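Local coordinates for protein beta-galactosidase/beta-glucuronidase (Faecalibacterium prausnitzii L2-6, PDB 6MVF) that binds flavin mononucleotide and acts as a beta-glucuronidase of glycoside hydrolase family 2 in a human gut bacterium, at residues E244-A258 against F267-Y279. Sequence-based numbering, arbitrary orientation.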
ATOM      1  N   GLU A 244      -9.436 -23.206  18.102  1.00 32.01           N
ATOM      2  CA  GLU A 244     -10.413 -22.707  17.144  1.00 33.26           C
ATOM      3  C   GLU A 244     -10.413 -23.639  15.935  1.00 32.32           C
ATOM      4  O   GLU A 244      -9.424 -23.710  15.197  1.00 30.19           O
ATOM      5  CB  GLU A 244     -10.094 -21.270  16.751  1.00 29.86           C
ATOM      6  CG  GLU A 244     -10.609 -20.273  17.766  1.00 42.62           C
ATOM      7  CD  GLU A 244     -10.266 -18.843  17.400  1.00 60.56           C
ATOM      8  OE1 GLU A 244     -10.996 -18.225  16.580  1.00 63.04           O
ATOM      9  OE2 GLU A 244      -9.249 -18.341  17.932  1.00 59.16           O
ATOM     10  N   LEU A 245     -11.506 -24.374  15.745  1.00 28.29           N
ATOM     11  CA  LEU A 245     -11.529 -25.361  14.679  1.00 28.69           C
ATOM     12  C   LEU A 245     -11.650 -24.688  13.314  1.00 31.61           C
ATOM     13  O   LEU A 245     -12.128 -23.553  13.185  1.00 23.51           O
ATOM     14  CB  LEU A 245     -12.680 -26.342  14.876  1.00 28.76           C
ATOM     15  CG  LEU A 245     -12.691 -27.022  16.243  1.00 31.70           C
ATOM     16  CD1 LEU A 245     -13.815 -28.027  16.325  1.00 27.63           C
ATOM     17  CD2 LEU A 245     -11.360 -27.675  16.509  1.00 30.15           C
ATOM     18  N   TRP A 246     -11.189 -25.418  12.288  1.00 30.40           N
ATOM     19  CA  TRP A 246     -11.317 -25.038  10.883  1.00 27.41           C
ATOM     20  C   TRP A 246     -12.590 -25.642  10.271  1.00 28.22           C
ATOM     21  O   TRP A 246     -12.857 -26.841  10.427  1.00 20.99           O
ATOM     22  CB  TRP A 246     -10.078 -25.507  10.107  1.00 23.19           C
ATOM     23  CG  TRP A 246     -10.050 -25.054   8.671  1.00 23.74           C
ATOM     24  CD1 TRP A 246      -9.416 -23.954   8.176  1.00 26.74           C
ATOM     25  CD2 TRP A 246     -10.702 -25.675   7.551  1.00 21.99           C
ATOM     26  NE1 TRP A 246      -9.622 -23.851   6.822  1.00 26.44           N
ATOM     27  CE2 TRP A 246     -10.414 -24.894   6.416  1.00 25.90           C
ATOM     28  CE3 TRP A 246     -11.499 -26.815   7.398  1.00 26.23           C
ATOM     29  CZ2 TRP A 246     -10.895 -25.218   5.141  1.00 26.72           C
ATOM     30  CZ3 TRP A 246     -11.965 -27.136   6.141  1.00 24.30           C
ATOM     31  CH2 TRP A 246     -11.666 -26.338   5.026  1.00 25.28           C
ATOM     32  N   SER A 247     -13.371 -24.817   9.569  1.00 27.93           N
ATOM     33  CA  SER A 247     -14.456 -25.324   8.724  1.00 26.04           C
ATOM     34  C   SER A 247     -14.612 -24.389   7.532  1.00 22.83           C
ATOM     35  O   SER A 247     -13.990 -23.333   7.476  1.00 28.36           O
ATOM     36  CB  SER A 247     -15.777 -25.455   9.495  1.00 23.61           C
ATOM     37  OG  SER A 247     -16.386 -24.190   9.692  1.00 23.70           O
ATOM     38  N   MET A 248     -15.435 -24.798   6.558  1.00 25.43           N
ATOM     39  CA  MET A 248     -15.668 -23.956   5.377  1.00 27.15           C
ATOM     40  C   MET A 248     -16.305 -22.625   5.753  1.00 25.92           C
ATOM     41  O   MET A 248     -15.991 -21.596   5.143  1.00 27.49           O
ATOM     42  CB  MET A 248     -16.541 -24.680   4.339  1.00 21.98           C
ATOM     43  CG  MET A 248     -15.869 -25.905   3.725  1.00 27.93           C
ATOM     44  SD  MET A 248     -15.963 -27.384   4.777  1.00 28.85           S
ATOM     45  CE  MET A 248     -17.727 -27.731   4.610  1.00 19.96           C
ATOM     46  N   ASP A 249     -17.174 -22.618   6.765  1.00 24.37           N
ATOM     47  CA  ASP A 249     -17.784 -21.375   7.217  1.00 29.11           C
ATOM     48  C   ASP A 249     -16.847 -20.522   8.086  1.00 36.82           C
ATOM     49  O   ASP A 249     -16.906 -19.288   8.021  1.00 33.66           O
ATOM     50  CB  ASP A 249     -19.081 -21.688   7.956  1.00 31.81           C
ATOM     51  CG  ASP A 249     -20.238 -21.915   7.004  1.00 47.02           C
ATOM     52  OD1 ASP A 249     -20.156 -21.449   5.831  1.00 51.79           O
ATOM     53  OD2 ASP A 249     -21.225 -22.561   7.422  1.00 52.49           O
ATOM     54  N   GLU A 250     -15.987 -21.155   8.905  1.00 34.68           N
ATOM     55  CA  GLU A 250     -15.009 -20.473   9.762  1.00 29.08           C
ATOM     56  C   GLU A 250     -13.635 -21.097   9.556  1.00 30.20           C
ATOM     57  O   GLU A 250     -13.210 -21.961  10.335  1.00 28.57           O
ATOM     58  CB  GLU A 250     -15.389 -20.578  11.238  1.00 32.01           C
ATOM     59  CG  GLU A 250     -16.569 -19.736  11.691  1.00 44.70           C
ATOM     60  CD  GLU A 250     -16.682 -19.687  13.228  1.00 68.47           C
ATOM     61  OE1 GLU A 250     -15.862 -18.977  13.883  1.00 61.62           O
ATOM     62  OE2 GLU A 250     -17.577 -20.383  13.779  1.00 63.52           O
ATOM     63  N   PRO A 251     -12.919 -20.700   8.520  1.00 26.82           N
ATOM     64  CA  PRO A 251     -11.618 -21.352   8.242  1.00 28.89           C
ATOM     65  C   PRO A 251     -10.481 -20.840   9.121  1.00 27.51           C
ATOM     66  O   PRO A 251      -9.512 -20.239   8.644  1.00 23.74           O
ATOM     67  CB  PRO A 251     -11.402 -21.017   6.763  1.00 26.01           C
ATOM     68  CG  PRO A 251     -12.056 -19.665   6.638  1.00 23.11           C
ATOM     69  CD  PRO A 251     -13.315 -19.793   7.433  1.00 24.85           C
ATOM     70  N   ASN A 252     -10.574 -21.103  10.428  1.00 27.82           N
ATOM     71  CA  ASN A 252      -9.555 -20.646  11.377  1.00 28.30           C
ATOM     72  C   ASN A 252      -8.227 -21.355  11.139  1.00 31.06           C
ATOM     73  O   ASN A 252      -8.174 -22.583  11.007  1.00 33.97           O
ATOM     74  CB  ASN A 252     -10.013 -20.881  12.814  1.00 31.30           C
ATOM     75  CG  ASN A 252     -11.243 -20.061  13.183  1.00 29.59           C
ATOM     76  OD1 ASN A 252     -11.214 -18.829  13.163  1.00 31.27           O
ATOM     77  ND2 ASN A 252     -12.324 -20.745  13.534  1.00 34.13           N
ATOM     78  N   LEU A 253      -7.146 -20.590  11.088  1.00 29.56           N
ATOM     79  CA  LEU A 253      -5.839 -21.146  10.774  1.00 32.94           C
ATOM     80  C   LEU A 253      -4.857 -20.885  11.911  1.00 35.12           C
ATOM     81  O   LEU A 253      -4.841 -19.800  12.502  1.00 32.80           O
ATOM     82  CB  LEU A 253      -5.294 -20.568   9.461  1.00 21.24           C
ATOM     83  CG  LEU A 253      -6.084 -20.969   8.229  1.00 25.47           C
ATOM     84  CD1 LEU A 253      -5.642 -20.196   7.003  1.00 23.89           C
ATOM     85  CD2 LEU A 253      -5.921 -22.449   7.998  1.00 25.40           C
ATOM     86  N   TYR A 254      -4.051 -21.895  12.216  1.00 31.23           N
ATOM     87  CA  TYR A 254      -2.851 -21.741  13.024  1.00 29.04           C
ATOM     88  C   TYR A 254      -1.623 -21.764  12.119  1.00 31.34           C
ATOM     89  O   TYR A 254      -1.668 -22.215  10.971  1.00 30.88           O
ATOM     90  CB  TYR A 254      -2.761 -22.846  14.084  1.00 25.94           C
ATOM     91  CG  TYR A 254      -3.868 -22.746  15.117  1.00 33.57           C
ATOM     92  CD1 TYR A 254      -5.162 -23.193  14.841  1.00 28.36           C
ATOM     93  CD2 TYR A 254      -3.621 -22.189  16.362  1.00 26.63           C
ATOM     94  CE1 TYR A 254      -6.165 -23.081  15.789  1.00 29.42           C
ATOM     95  CE2 TYR A 254      -4.603 -22.089  17.302  1.00 26.45           C
ATOM     96  CZ  TYR A 254      -5.868 -22.527  17.019  1.00 27.97           C
ATOM     97  OH  TYR A 254      -6.833 -22.400  17.984  1.00 33.96           O
ATOM     98  N   THR A 255      -0.514 -21.263  12.652  1.00 34.03           N
ATOM     99  CA  THR A 255       0.760 -21.248  11.943  1.00 32.05           C
ATOM    100  C   THR A 255       1.773 -22.027  12.765  1.00 29.79           C
ATOM    101  O   THR A 255       2.090 -21.642  13.895  1.00 32.87           O
ATOM    102  CB  THR A 255       1.247 -19.812  11.699  1.00 32.77           C
ATOM    103  OG1 THR A 255       0.276 -19.107  10.918  1.00 34.53           O
ATOM    104  CG2 THR A 255       2.571 -19.822  10.962  1.00 24.08           C
ATOM    105  N   VAL A 256       2.284 -23.110  12.201  1.00 29.18           N
ATOM    106  CA  VAL A 256       3.381 -23.845  12.817  1.00 27.34           C
ATOM    107  C   VAL A 256       4.682 -23.320  12.227  1.00 27.75           C
ATOM    108  O   VAL A 256       4.860 -23.306  11.008  1.00 30.07           O
ATOM    109  CB  VAL A 256       3.233 -25.358  12.603  1.00 29.46           C
ATOM    110  CG1 VAL A 256       4.368 -26.106  13.286  1.00 32.50           C
ATOM    111  CG2 VAL A 256       1.879 -25.832  13.137  1.00 28.72           C
ATOM    112  N   VAL A 257       5.576 -22.851  13.089  1.00 30.74           N
ATOM    113  CA  VAL A 257       6.873 -22.325  12.697  1.00 26.83           C
ATOM    114  C   VAL A 257       7.932 -23.280  13.221  1.00 28.30           C
ATOM    115  O   VAL A 257       7.824 -23.765  14.354  1.00 28.37           O
ATOM    116  CB  VAL A 257       7.072 -20.904  13.261  1.00 28.40           C
ATOM    117  CG1 VAL A 257       8.471 -20.376  12.919  1.00 26.77           C
ATOM    118  CG2 VAL A 257       5.960 -19.970  12.743  1.00 31.87           C
ATOM    119  N   ALA A 258       8.940 -23.577  12.399  1.00 24.87           N
ATOM    120  CA  ALA A 258      10.020 -24.464  12.818  1.00 29.43           C
ATOM    121  C   ALA A 258      11.346 -23.787  12.536  1.00 30.67           C
ATOM    122  O   ALA A 258      11.582 -23.348  11.408  1.00 27.38           O
ATOM    123  CB  ALA A 258       9.963 -25.833  12.112  1.00 26.76           C
ATOM    124  N   PHE A 267      19.572 -20.863  12.008  1.00 34.07           N
ATOM    125  CA  PHE A 267      20.131 -21.135  10.689  1.00 35.83           C
ATOM    126  C   PHE A 267      19.041 -21.252   9.632  1.00 36.61           C
ATOM    127  O   PHE A 267      19.191 -20.718   8.528  1.00 38.42           O
ATOM    128  CB  PHE A 267      20.975 -22.419  10.714  1.00 33.47           C
ATOM    129  CG  PHE A 267      22.384 -22.222  11.203  1.00 33.69           C
ATOM    130  CD1 PHE A 267      22.636 -21.635  12.444  1.00 31.70           C
ATOM    131  CD2 PHE A 267      23.463 -22.648  10.433  1.00 37.37           C
ATOM    132  CE1 PHE A 267      23.935 -21.462  12.900  1.00 36.41           C
ATOM    133  CE2 PHE A 267      24.773 -22.472  10.887  1.00 37.41           C
ATOM    134  CZ  PHE A 267      25.007 -21.879  12.117  1.00 39.51           C
ATOM    135  N   ASP A 268      17.939 -21.928   9.949  1.00 29.26           N
ATOM    136  CA  ASP A 268      16.872 -22.124   8.984  1.00 27.89           C
ATOM    137  C   ASP A 268      15.514 -21.945   9.663  1.00 31.28           C
ATOM    138  O   ASP A 268      15.377 -22.090  10.884  1.00 27.53           O
ATOM    139  CB  ASP A 268      16.987 -23.499   8.310  1.00 27.17           C
ATOM    140  CG  ASP A 268      16.375 -23.505   6.924  1.00 34.17           C
ATOM    141  OD1 ASP A 268      15.857 -22.441   6.499  1.00 27.10           O
ATOM    142  OD2 ASP A 268      16.419 -24.558   6.254  1.00 35.87           O
ATOM    143  N   GLU A 269      14.504 -21.620   8.850  1.00 28.82           N
ATOM    144  CA  GLU A 269      13.153 -21.366   9.349  1.00 27.77           C
ATOM    145  C   GLU A 269      12.145 -21.676   8.255  1.00 26.75           C
ATOM    146  O   GLU A 269      12.231 -21.113   7.159  1.00 30.57           O
ATOM    147  CB  GLU A 269      13.016 -19.915   9.817  1.00 35.19           C
ATOM    148  CG  GLU A 269      11.617 -19.465  10.243  1.00 37.98           C
ATOM    149  CD  GLU A 269      11.589 -17.963  10.613  1.00 53.32           C
ATOM    150  OE1 GLU A 269      11.751 -17.634  11.826  1.00 35.33           O
ATOM    151  OE2 GLU A 269      11.432 -17.122   9.673  1.00 53.97           O
ATOM    152  N   ILE A 270      11.200 -22.571   8.553  1.00 23.30           N
ATOM    153  CA  ILE A 270      10.092 -22.880   7.664  1.00 26.67           C
ATOM    154  C   ILE A 270       8.796 -22.831   8.464  1.00 31.01           C
ATOM    155  O   ILE A 270       8.792 -22.881   9.697  1.00 28.95           O
ATOM    156  CB  ILE A 270      10.244 -24.248   6.978  1.00 24.75           C
ATOM    157  CG1 ILE A 270      10.273 -25.355   8.029  1.00 26.34           C
ATOM    158  CG2 ILE A 270      11.479 -24.267   6.095  1.00 25.52           C
ATOM    159  CD1 ILE A 270      10.414 -26.733   7.436  1.00 29.31           C
ATOM    160  N   TYR A 271       7.681 -22.730   7.747  1.00 29.65           N
ATOM    161  CA  TYR A 271       6.409 -22.587   8.428  1.00 31.73           C
ATOM    162  C   TYR A 271       5.280 -23.140   7.566  1.00 34.65           C
ATOM    163  O   TYR A 271       5.450 -23.441   6.384  1.00 35.63           O
ATOM    164  CB  TYR A 271       6.154 -21.125   8.823  1.00 39.40           C
ATOM    165  CG  TYR A 271       6.089 -20.158   7.674  1.00 39.09           C
ATOM    166  CD1 TYR A 271       7.195 -19.384   7.329  1.00 41.18           C
ATOM    167  CD2 TYR A 271       4.911 -20.003   6.934  1.00 48.78           C
ATOM    168  CE1 TYR A 271       7.136 -18.484   6.272  1.00 53.62           C
ATOM    169  CE2 TYR A 271       4.837 -19.108   5.869  1.00 50.36           C
ATOM    170  CZ  TYR A 271       5.952 -18.349   5.545  1.00 57.54           C
ATOM    171  OH  TYR A 271       5.879 -17.458   4.491  1.00 64.60           O
ATOM    172  N   ALA A 272       4.112 -23.268   8.190  1.00 27.98           N
ATOM    173  CA  ALA A 272       2.977 -23.929   7.570  1.00 31.76           C
ATOM    174  C   ALA A 272       1.690 -23.438   8.220  1.00 32.59           C
ATOM    175  O   ALA A 272       1.579 -23.405   9.450  1.00 31.17           O
ATOM    176  CB  ALA A 272       3.097 -25.452   7.708  1.00 28.49           C
ATOM    177  N   ASN A 273       0.721 -23.069   7.389  1.00 29.11           N
ATOM    178  CA  ASN A 273      -0.626 -22.774   7.845  1.00 27.27           C
ATOM    179  C   ASN A 273      -1.434 -24.067   7.866  1.00 34.99           C
ATOM    180  O   ASN A 273      -1.406 -24.847   6.901  1.00 35.60           O
ATOM    181  CB  ASN A 273      -1.273 -21.728   6.945  1.00 21.54           C
ATOM    182  CG  ASN A 273      -0.514 -20.407   6.963  1.00 33.88           C
ATOM    183  OD1 ASN A 273       0.294 -20.155   7.859  1.00 30.02           O
ATOM    184  ND2 ASN A 273      -0.789 -19.551   5.991  1.00 44.60           N
ATOM    185  N   VAL A 274      -2.106 -24.324   8.990  1.00 26.05           N
ATOM    186  CA  VAL A 274      -2.823 -25.574   9.181  1.00 24.60           C
ATOM    187  C   VAL A 274      -4.136 -25.273   9.883  1.00 31.36           C
ATOM    188  O   VAL A 274      -4.312 -24.223  10.512  1.00 24.40           O
ATOM    189  CB  VAL A 274      -1.997 -26.612   9.988  1.00 27.77           C
ATOM    190  CG1 VAL A 274      -0.655 -26.907   9.290  1.00 21.99           C
ATOM    191  CG2 VAL A 274      -1.796 -26.137  11.416  1.00 20.53           C
ATOM    192  N   GLY A 275      -5.067 -26.214   9.756  1.00 26.00           N
ATOM    193  CA  GLY A 275      -6.360 -26.092  10.393  1.00 23.92           C
ATOM    194  C   GLY A 275      -6.698 -27.361  11.145  1.00 30.06           C
ATOM    195  O   GLY A 275      -6.221 -28.447  10.818  1.00 28.20           O
ATOM    196  N   VAL A 276      -7.533 -27.202  12.170  1.00 29.08           N
ATOM    197  CA  VAL A 276      -7.982 -28.297  13.021  1.00 28.35           C
ATOM    198  C   VAL A 276      -9.401 -28.677  12.601  1.00 25.86           C
ATOM    199  O   VAL A 276     -10.345 -27.903  12.792  1.00 27.69           O
ATOM    200  CB  VAL A 276      -7.932 -27.903  14.506  1.00 26.90           C
ATOM    201  CG1 VAL A 276      -8.053 -29.130  15.384  1.00 23.37           C
ATOM    202  CG2 VAL A 276      -6.655 -27.118  14.806  1.00 26.44           C
ATOM    203  N   ARG A 277      -9.570 -29.872  12.038  1.00 27.02           N
ATOM    204  CA  ARG A 277     -10.905 -30.370  11.743  1.00 26.15           C
ATOM    205  C   ARG A 277     -10.865 -31.881  11.704  1.00 26.72           C
ATOM    206  O   ARG A 277      -9.843 -32.477  11.376  1.00 29.36           O
ATOM    207  CB  ARG A 277     -11.466 -29.843  10.412  1.00 24.69           C
ATOM    208  CG  ARG A 277     -10.909 -30.493   9.168  1.00 24.78           C
ATOM    209  CD  ARG A 277      -9.597 -29.875   8.798  1.00 24.16           C
ATOM    210  NE  ARG A 277      -8.969 -30.505   7.646  1.00 25.31           N
ATOM    211  CZ  ARG A 277      -8.301 -31.652   7.709  1.00 30.13           C
ATOM    212  NH1 ARG A 277      -8.220 -32.294   8.878  1.00 29.63           N
ATOM    213  NH2 ARG A 277      -7.737 -32.162   6.608  1.00 23.73           N
ATOM    214  N   SER A 278     -11.995 -32.485  12.044  1.00 26.81           N
ATOM    215  CA  SER A 278     -12.263 -33.884  11.762  1.00 27.31           C
ATOM    216  C   SER A 278     -13.511 -33.952  10.895  1.00 26.98           C
ATOM    217  O   SER A 278     -14.283 -32.992  10.816  1.00 26.26           O
ATOM    218  CB  SER A 278     -12.450 -34.695  13.048  1.00 28.70           C
ATOM    219  OG  SER A 278     -13.442 -34.110  13.885  1.00 36.14           O
ATOM    220  N   TYR A 279     -13.699 -35.090  10.232  1.00 24.55           N
ATOM    221  CA  TYR A 279     -14.782 -35.199   9.269  1.00 27.65           C
ATOM    222  C   TYR A 279     -15.051 -36.668   8.970  1.00 30.46           C
ATOM    223  O   TYR A 279     -14.168 -37.520   9.082  1.00 26.86           O
ATOM    224  CB  TYR A 279     -14.484 -34.417   7.972  1.00 23.30           C
ATOM    225  CG  TYR A 279     -13.240 -34.852   7.215  1.00 26.91           C
ATOM    226  CD1 TYR A 279     -11.988 -34.348   7.540  1.00 26.92           C
ATOM    227  CD2 TYR A 279     -13.324 -35.749   6.153  1.00 33.76           C
ATOM    228  CE1 TYR A 279     -10.845 -34.734   6.854  1.00 25.36           C
ATOM    229  CE2 TYR A 279     -12.180 -36.143   5.453  1.00 32.17           C
ATOM    230  CZ  TYR A 279     -10.940 -35.624   5.814  1.00 29.91           C
ATOM    231  OH  TYR A 279      -9.800 -35.990   5.130  1.00 25.65           O
TER
HETATM  232  O   HOH W   1      -8.056 -24.409  12.933  1.00 22.16           O
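One water bridges the segments: it accepts from Val276 N at 2.9 Å and donates to Glu244 O and Asn252 O. It illustrates how a beta hairpin can be extended past its regular pairing, here in the immunoglobulin-like beta-sandwich domain of family 2 glycoside hydrolases. Strands 254-258 and 267-274 run antiparallel at 162°, with paired backbone bonds at Tyr254 with Val274, Val256 with Ala272 and Ala258 with Ile270. Beyond them the chain of 244-253 doubles back, and Trp246 N regains the second segment by donating to Val276 O over 2.7 Å.

Tyr254 joins the two regions. With its CG anti to the carbonyl carbon (chi1 -66°), the ring passes Val276 CG2 and carries OH to Glu244 N, which donates to it at 2.7 Å; Glu244 N and the water both lie at the ring edge, in its plane. A phenylalanine here would probably leave Glu244 N without its acceptor and the start of the loop less firmly fixed. Next to it, Leu245 CD2 touches Val276 CG1 at 3.8 Å, and Asn252 ND2 ties down Leu245 O.

Val256, Ala258, Ile270 and Val274 face the opposing sheet, meeting strands 183-189 and 195-204, and the Ile270 side chain lies about 8 Å from the bound FMN. On the other face, Thr255 and Asn273 run side by side.

At the loop end of the hairpin, beyond Val276, the side chains of Trp246 and Arg277 point the same way, the indole and guanidinium planes 68° apart, while Trp246 NE1 bonds to Asp348 O and Arg277 NE to Pro389 O, towards the TIM barrel. Gly275, with no side chain of its own, brings its CA to 3.8 Å from Trp246 CB, and Arg277 CD rests 3.9 Å from Trp246 CE3.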